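Putative glycoside hydrolase (Parabacteroides distasonis ATCC 8503, PDB 3GYC) probably hydrolyses glycosidic bonds in carbohydrates, as a cellulase-like member of the TIM-barrel glycoside hydrolases. Local coordinates at residues C103-Y116 and L149-E161. Numbering follows the deposited sequence.
Sequences CKERDIKVGLSSWY and LLDTILYVDLCNE. With EDO (1,2-ethanediol), chain F.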
loop_
_atom_site.group_PDB
_atom_site.type_symbol
_atom_site.label_atom_id
_atom_site.label_comp_id
_atom_site.label_asym_id
_atom_site.label_seq_id
_atom_site.Cartn_x
_atom_site.Cartn_y
_atom_site.Cartn_z
ATOM N N CYS A 103 -10.459 11.506 9.350
ATOM C CA CYS A 103 -9.508 11.921 8.320
ATOM C C CYS A 103 -9.908 13.242 7.692
ATOM O O CYS A 103 -9.092 14.174 7.622
ATOM C CB CYS A 103 -9.332 10.840 7.247
ATOM S SG CYS A 103 -8.513 9.374 7.919
ATOM N N LYS A 104 -11.184 13.373 7.326
ATOM C CA LYS A 104 -11.694 14.591 6.690
ATOM C C LYS A 104 -11.504 15.807 7.561
ATOM O O LYS A 104 -11.154 16.875 7.077
ATOM C CB LYS A 104 -13.171 14.436 6.358
ATOM C CG LYS A 104 -13.803 15.618 5.685
ATOM C CD LYS A 104 -15.224 15.256 5.287
ATOM C CE LYS A 104 -15.917 16.376 4.538
ATOM N NZ LYS A 104 -16.076 17.569 5.423
ATOM N N GLU A 105 -11.780 15.647 8.839
ATOM C CA GLU A 105 -11.665 16.706 9.817
ATOM C C GLU A 105 -10.259 17.285 9.848
ATOM O O GLU A 105 -10.109 18.437 10.128
ATOM C CB GLU A 105 -12.006 16.154 11.216
ATOM C CG GLU A 105 -11.753 17.096 12.360
ATOM N N ARG A 106 -9.266 16.462 9.534
ATOM C CA ARG A 106 -7.858 16.822 9.588
ATOM C C ARG A 106 -7.233 16.983 8.198
ATOM O O ARG A 106 -6.021 17.032 8.080
ATOM C CB ARG A 106 -7.108 15.733 10.361
ATOM C CG ARG A 106 -7.522 15.531 11.823
ATOM C CD ARG A 106 -6.884 14.254 12.451
ATOM N NE ARG A 106 -7.142 14.183 13.887
ATOM C CZ ARG A 106 -8.326 13.893 14.415
ATOM N NH1 ARG A 106 -9.380 13.619 13.642
ATOM N NH2 ARG A 106 -8.476 13.871 15.719
ATOM N N ASP A 107 -8.054 17.092 7.157
ATOM C CA ASP A 107 -7.575 17.164 5.752
ATOM C C ASP A 107 -6.595 16.051 5.393
ATOM O O ASP A 107 -5.575 16.304 4.771
ATOM C CB ASP A 107 -6.949 18.532 5.383
ATOM C CG ASP A 107 -6.483 18.595 3.882
ATOM O OD1 ASP A 107 -7.077 17.880 2.995
ATOM O OD2 ASP A 107 -5.509 19.341 3.574
ATOM N N ILE A 108 -6.873 14.837 5.826
ATOM C CA ILE A 108 -6.072 13.670 5.479
ATOM C C ILE A 108 -6.925 12.987 4.396
ATOM O O ILE A 108 -8.148 12.794 4.580
ATOM C CB ILE A 108 -5.877 12.727 6.677
ATOM C CG1 ILE A 108 -4.925 13.361 7.709
ATOM C CG2 ILE A 108 -5.262 11.444 6.256
ATOM C CD1 ILE A 108 -4.983 12.734 9.073
ATOM N N LYS A 109 -6.308 12.691 3.264
ATOM C CA LYS A 109 -6.965 12.011 2.156
ATOM C C LYS A 109 -6.659 10.509 2.273
ATOM O O LYS A 109 -5.649 10.107 2.839
ATOM C CB LYS A 109 -6.532 12.574 0.786
ATOM C CG LYS A 109 -7.566 13.477 0.074
ATOM C CD LYS A 109 -7.748 14.805 0.579
ATOM C CE LYS A 109 -8.947 15.535 -0.115
ATOM N NZ LYS A 109 -8.886 15.957 -1.566
ATOM N N VAL A 110 -7.569 9.687 1.784
ATOM C CA VAL A 110 -7.458 8.233 1.957
ATOM C C VAL A 110 -7.526 7.434 0.662
ATOM O O VAL A 110 -8.480 7.525 -0.094
ATOM C CB VAL A 110 -8.560 7.704 2.943
ATOM C CG1 VAL A 110 -8.390 6.202 3.140
ATOM C CG2 VAL A 110 -8.466 8.496 4.273
ATOM N N GLY A 111 -6.503 6.628 0.437
ATOM C CA GLY A 111 -6.499 5.699 -0.657
ATOM C C GLY A 111 -7.081 4.380 -0.160
ATOM O O GLY A 111 -6.678 3.874 0.897
ATOM N N LEU A 112 -8.011 3.814 -0.934
ATOM C CA LEU A 112 -8.593 2.536 -0.561
ATOM C C LEU A 112 -7.944 1.415 -1.349
ATOM O O LEU A 112 -7.639 1.553 -2.548
ATOM C CB LEU A 112 -10.088 2.533 -0.846
ATOM C CG LEU A 112 -10.907 3.599 -0.145
ATOM C CD1 LEU A 112 -12.391 3.426 -0.610
ATOM C CD2 LEU A 112 -10.751 3.594 1.403
ATOM N N SER A 113 -7.749 0.307 -0.670
ATOM C CA SER A 113 -7.249 -0.909 -1.272
ATOM C C SER A 113 -7.920 -2.061 -0.529
ATOM O O SER A 113 -8.781 -1.839 0.332
ATOM C CB SER A 113 -5.710 -0.966 -1.093
ATOM O OG SER A 113 -5.145 -2.026 -1.838
ATOM N N SER A 114 -7.487 -3.285 -0.816
ATOM C CA SER A 114 -7.893 -4.446 -0.001
ATOM C C SER A 114 -6.911 -5.584 -0.122
ATOM O O SER A 114 -6.304 -5.791 -1.182
ATOM C CB SER A 114 -9.289 -4.973 -0.352
ATOM O OG SER A 114 -9.733 -5.823 0.713
ATOM N N TRP A 115 -6.748 -6.277 0.993
ATOM C CA TRP A 115 -6.000 -7.516 1.116
ATOM C C TRP A 115 -6.991 -8.704 1.189
ATOM O O TRP A 115 -6.580 -9.844 1.377
ATOM C CB TRP A 115 -5.103 -7.480 2.353
ATOM C CG TRP A 115 -3.933 -6.584 2.248
ATOM C CD1 TRP A 115 -2.621 -6.955 2.132
ATOM C CD2 TRP A 115 -3.935 -5.125 2.303
ATOM N NE1 TRP A 115 -1.820 -5.806 2.139
ATOM C CE2 TRP A 115 -2.600 -4.696 2.208
ATOM C CE3 TRP A 115 -4.945 -4.157 2.414
ATOM C CZ2 TRP A 115 -2.237 -3.332 2.204
ATOM C CZ3 TRP A 115 -4.595 -2.833 2.423
ATOM C CH2 TRP A 115 -3.244 -2.427 2.294
ATOM N N TYR A 116 -8.294 -8.420 1.047
ATOM C CA TYR A 116 -9.354 -9.434 1.054
ATOM C C TYR A 116 -9.182 -10.447 2.208
ATOM O O TYR A 116 -9.003 -11.663 1.993
ATOM C CB TYR A 116 -9.395 -10.093 -0.326
ATOM C CG TYR A 116 -9.764 -9.087 -1.365
ATOM C CD1 TYR A 116 -11.113 -8.775 -1.595
ATOM C CD2 TYR A 116 -8.797 -8.433 -2.119
ATOM C CE1 TYR A 116 -11.481 -7.822 -2.530
ATOM C CE2 TYR A 116 -9.152 -7.462 -3.051
ATOM C CZ TYR A 116 -10.497 -7.161 -3.252
ATOM O OH TYR A 116 -10.893 -6.211 -4.169
ATOM N N LEU A 149 -18.673 11.362 2.158
ATOM C CA LEU A 149 -17.232 11.281 2.384
ATOM C C LEU A 149 -16.448 10.921 1.151
ATOM O O LEU A 149 -15.286 10.685 1.267
ATOM C CB LEU A 149 -16.899 10.213 3.462
ATOM C CG LEU A 149 -17.413 10.541 4.879
ATOM C CD1 LEU A 149 -17.643 9.291 5.741
ATOM C CD2 LEU A 149 -16.460 11.592 5.558
ATOM N N LEU A 150 -17.045 10.922 -0.041
ATOM C CA LEU A 150 -16.303 10.445 -1.212
ATOM C C LEU A 150 -15.120 11.360 -1.562
ATOM O O LEU A 150 -14.106 10.885 -2.051
ATOM C CB LEU A 150 -17.235 10.274 -2.400
ATOM C CG LEU A 150 -16.852 9.247 -3.458
ATOM C CD1 LEU A 150 -16.415 7.950 -2.798
ATOM C CD2 LEU A 150 -18.051 9.035 -4.438
ATOM N N ASP A 151 -15.244 12.661 -1.297
ATOM C CA ASP A 151 -14.140 13.595 -1.573
ATOM C C ASP A 151 -12.904 13.370 -0.700
ATOM O O ASP A 151 -11.834 13.890 -1.010
ATOM C CB ASP A 151 -14.612 15.030 -1.447
ATOM C CG ASP A 151 -15.670 15.363 -2.479
ATOM O OD1 ASP A 151 -15.510 14.904 -3.643
ATOM O OD2 ASP A 151 -16.677 16.045 -2.120
ATOM N N THR A 152 -13.035 12.573 0.354
ATOM C CA THR A 152 -11.884 12.197 1.193
ATOM C C THR A 152 -11.065 11.068 0.560
ATOM O O THR A 152 -9.932 10.866 0.925
ATOM C CB THR A 152 -12.384 11.792 2.587
ATOM O OG1 THR A 152 -12.854 12.967 3.266
ATOM C CG2 THR A 152 -11.307 11.103 3.401
ATOM N N ILE A 153 -11.650 10.348 -0.405
ATOM C CA ILE A 153 -10.997 9.250 -1.043
ATOM C C ILE A 153 -10.118 9.788 -2.175
ATOM O O ILE A 153 -10.569 10.555 -3.030
ATOM C CB ILE A 153 -12.014 8.210 -1.583
ATOM C CG1 ILE A 153 -12.886 7.677 -0.429
ATOM C CG2 ILE A 153 -11.277 7.113 -2.358
ATOM C CD1 ILE A 153 -12.152 7.176 0.821
ATOM N N LEU A 154 -8.868 9.356 -2.148
ATOM C CA LEU A 154 -7.843 9.822 -3.075
ATOM C C LEU A 154 -7.797 8.960 -4.336
ATOM O O LEU A 154 -7.691 9.452 -5.450
ATOM C CB LEU A 154 -6.515 9.745 -2.334
ATOM C CG LEU A 154 -5.292 10.337 -2.939
ATOM C CD1 LEU A 154 -5.513 11.854 -3.133
ATOM C CD2 LEU A 154 -4.112 9.976 -1.974
ATOM N N TYR A 155 -7.880 7.662 -4.133
ATOM C CA TYR A 155 -7.846 6.701 -5.211
ATOM C C TYR A 155 -8.427 5.398 -4.724
ATOM O O TYR A 155 -8.567 5.187 -3.528
ATOM C CB TYR A 155 -6.412 6.471 -5.736
ATOM C CG TYR A 155 -5.428 5.803 -4.788
ATOM C CD1 TYR A 155 -5.416 4.431 -4.652
ATOM C CD2 TYR A 155 -4.499 6.535 -4.049
ATOM C CE1 TYR A 155 -4.508 3.785 -3.803
ATOM C CE2 TYR A 155 -3.605 5.893 -3.162
ATOM C CZ TYR A 155 -3.605 4.524 -3.074
ATOM O OH TYR A 155 -2.746 3.830 -2.280
ATOM N N VAL A 156 -8.744 4.508 -5.672
ATOM C CA VAL A 156 -9.269 3.202 -5.340
ATOM C C VAL A 156 -8.444 2.185 -6.068
ATOM O O VAL A 156 -8.405 2.180 -7.308
ATOM C CB VAL A 156 -10.768 3.043 -5.728
ATOM C CG1 VAL A 156 -11.269 1.579 -5.469
ATOM C CG2 VAL A 156 -11.596 4.086 -4.997
ATOM N N ASP A 157 -7.856 1.290 -5.291
ATOM C CA ASP A 157 -7.021 0.169 -5.763
ATOM C C ASP A 157 -7.815 -1.106 -5.533
ATOM O O ASP A 157 -8.144 -1.433 -4.388
ATOM C CB ASP A 157 -5.693 0.179 -4.984
ATOM C CG ASP A 157 -4.899 -1.134 -5.088
ATOM O OD1 ASP A 157 -5.134 -1.970 -6.013
ATOM O OD2 ASP A 157 -4.028 -1.322 -4.195
ATOM N N LEU A 158 -8.076 -1.854 -6.593
ATOM C CA LEU A 158 -8.926 -3.047 -6.470
ATOM C C LEU A 158 -8.286 -4.232 -5.818
ATOM O O LEU A 158 -8.994 -5.167 -5.455
ATOM C CB LEU A 158 -9.572 -3.447 -7.821
ATOM C CG LEU A 158 -10.836 -2.643 -8.163
ATOM C CD1 LEU A 158 -10.526 -1.188 -8.336
ATOM C CD2 LEU A 158 -11.525 -3.179 -9.438
ATOM N N CYS A 159 -6.961 -4.240 -5.688
ATOM C CA CYS A 159 -6.301 -5.325 -4.986
ATOM C C CYS A 159 -4.826 -5.096 -4.721
ATOM O O CYS A 159 -4.056 -4.887 -5.666
ATOM C CB CYS A 159 -6.411 -6.615 -5.814
ATOM S SG CYS A 159 -5.908 -8.023 -4.832
ATOM N N ASN A 160 -4.436 -5.140 -3.437
ATOM C CA ASN A 160 -3.040 -5.099 -3.048
ATOM C C ASN A 160 -2.220 -6.153 -3.763
ATOM O O ASN A 160 -2.571 -7.331 -3.726
ATOM C CB ASN A 160 -2.903 -5.366 -1.558
ATOM C CG ASN A 160 -1.454 -5.475 -1.115
ATOM O OD1 ASN A 160 -0.737 -4.458 -1.023
ATOM N ND2 ASN A 160 -1.012 -6.709 -0.815
ATOM N N GLU A 161 -1.110 -5.738 -4.381
ATOM C CA GLU A 161 -0.137 -6.677 -4.987
ATOM C C GLU A 161 -0.753 -7.713 -5.892
ATOM O O GLU A 161 -0.489 -8.927 -5.816
ATOM C CB GLU A 161 0.737 -7.303 -3.906
ATOM C CG GLU A 161 1.541 -6.200 -3.231
ATOM C CD GLU A 161 2.383 -6.627 -2.049
ATOM O OE1 GLU A 161 2.125 -7.717 -1.470
ATOM O OE2 GLU A 161 3.286 -5.817 -1.690
HETATM C C1 EDO F . -5.802 -12.373 3.074
HETATM O O1 EDO F . -5.669 -11.046 3.636
HETATM C C2 EDO F . -5.892 -13.475 4.159
HETATM O O2 EDO F . -6.790 -13.149 5.248
HETATM O O HOH W 1 -10.218 14.365 3.714
HETATM O O HOH W 2 -10.856 14.975 -3.311
HETATM O O HOH W 3 0.706 -5.746 1.296
#
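Gly111 and Tyr155 meet where strands 109-113 and 153-157 run side by side in the parallel barrel of a TIM-barrel fold, joined as a beta-alpha-beta unit through helix 130-146. With CG of Tyr155 turned between its own backbone N and carbonyl carbon (chi1 67°), the ring lies with one face over the neighbouring strand; Gly111 CA sits 3.9 Å from the ring centroid in a CH-pi contact, and a residue without a side chain leaves room for the ring to lie this close. The other sheet face, turned to the helices, is apolar: Leu112 CD2 packs 3.9 Å from Ile153 CD1, while Ile144 and Leu100 of flanking helices touch Leu112 and Ile153 respectively. Backbone bonds such as Leu112 N to Tyr155 O tie the strands.

At the C-terminal ends of the strands, where TIM-barrel enzymes place their active sites, polar side chains take over. With its hydroxyl anti to the backbone N (chi1 -171°), Ser113 donates from OG to Asp157 OD2 at 2.7 Å, the hydroxyl coming from above the carboxylate plane; Ser211 OG is hydrogen-bonded to the same oxygen. Asp157 OD1 accepts from Cys159 N in an Asx turn, so both oxygens help fix the carboxylate. Asn160 stacks its amide on one face of the Trp115 indole, the planes 23° apart, with CB 3.8 Å from the five-membered ring's centroid. Water 3 accepts from Trp115 NE1 at the ring edge, while Arg55 NH2 is hydrogen-bonded to Asn160 OD1. The phenol of Tyr116 reaches across to segment 149-161; its OH, which also bonds Trp137 NE1, donates to Leu158 O, an oxygen lying at the edge of the phenol ring in its plane, 2.5 Å from OH.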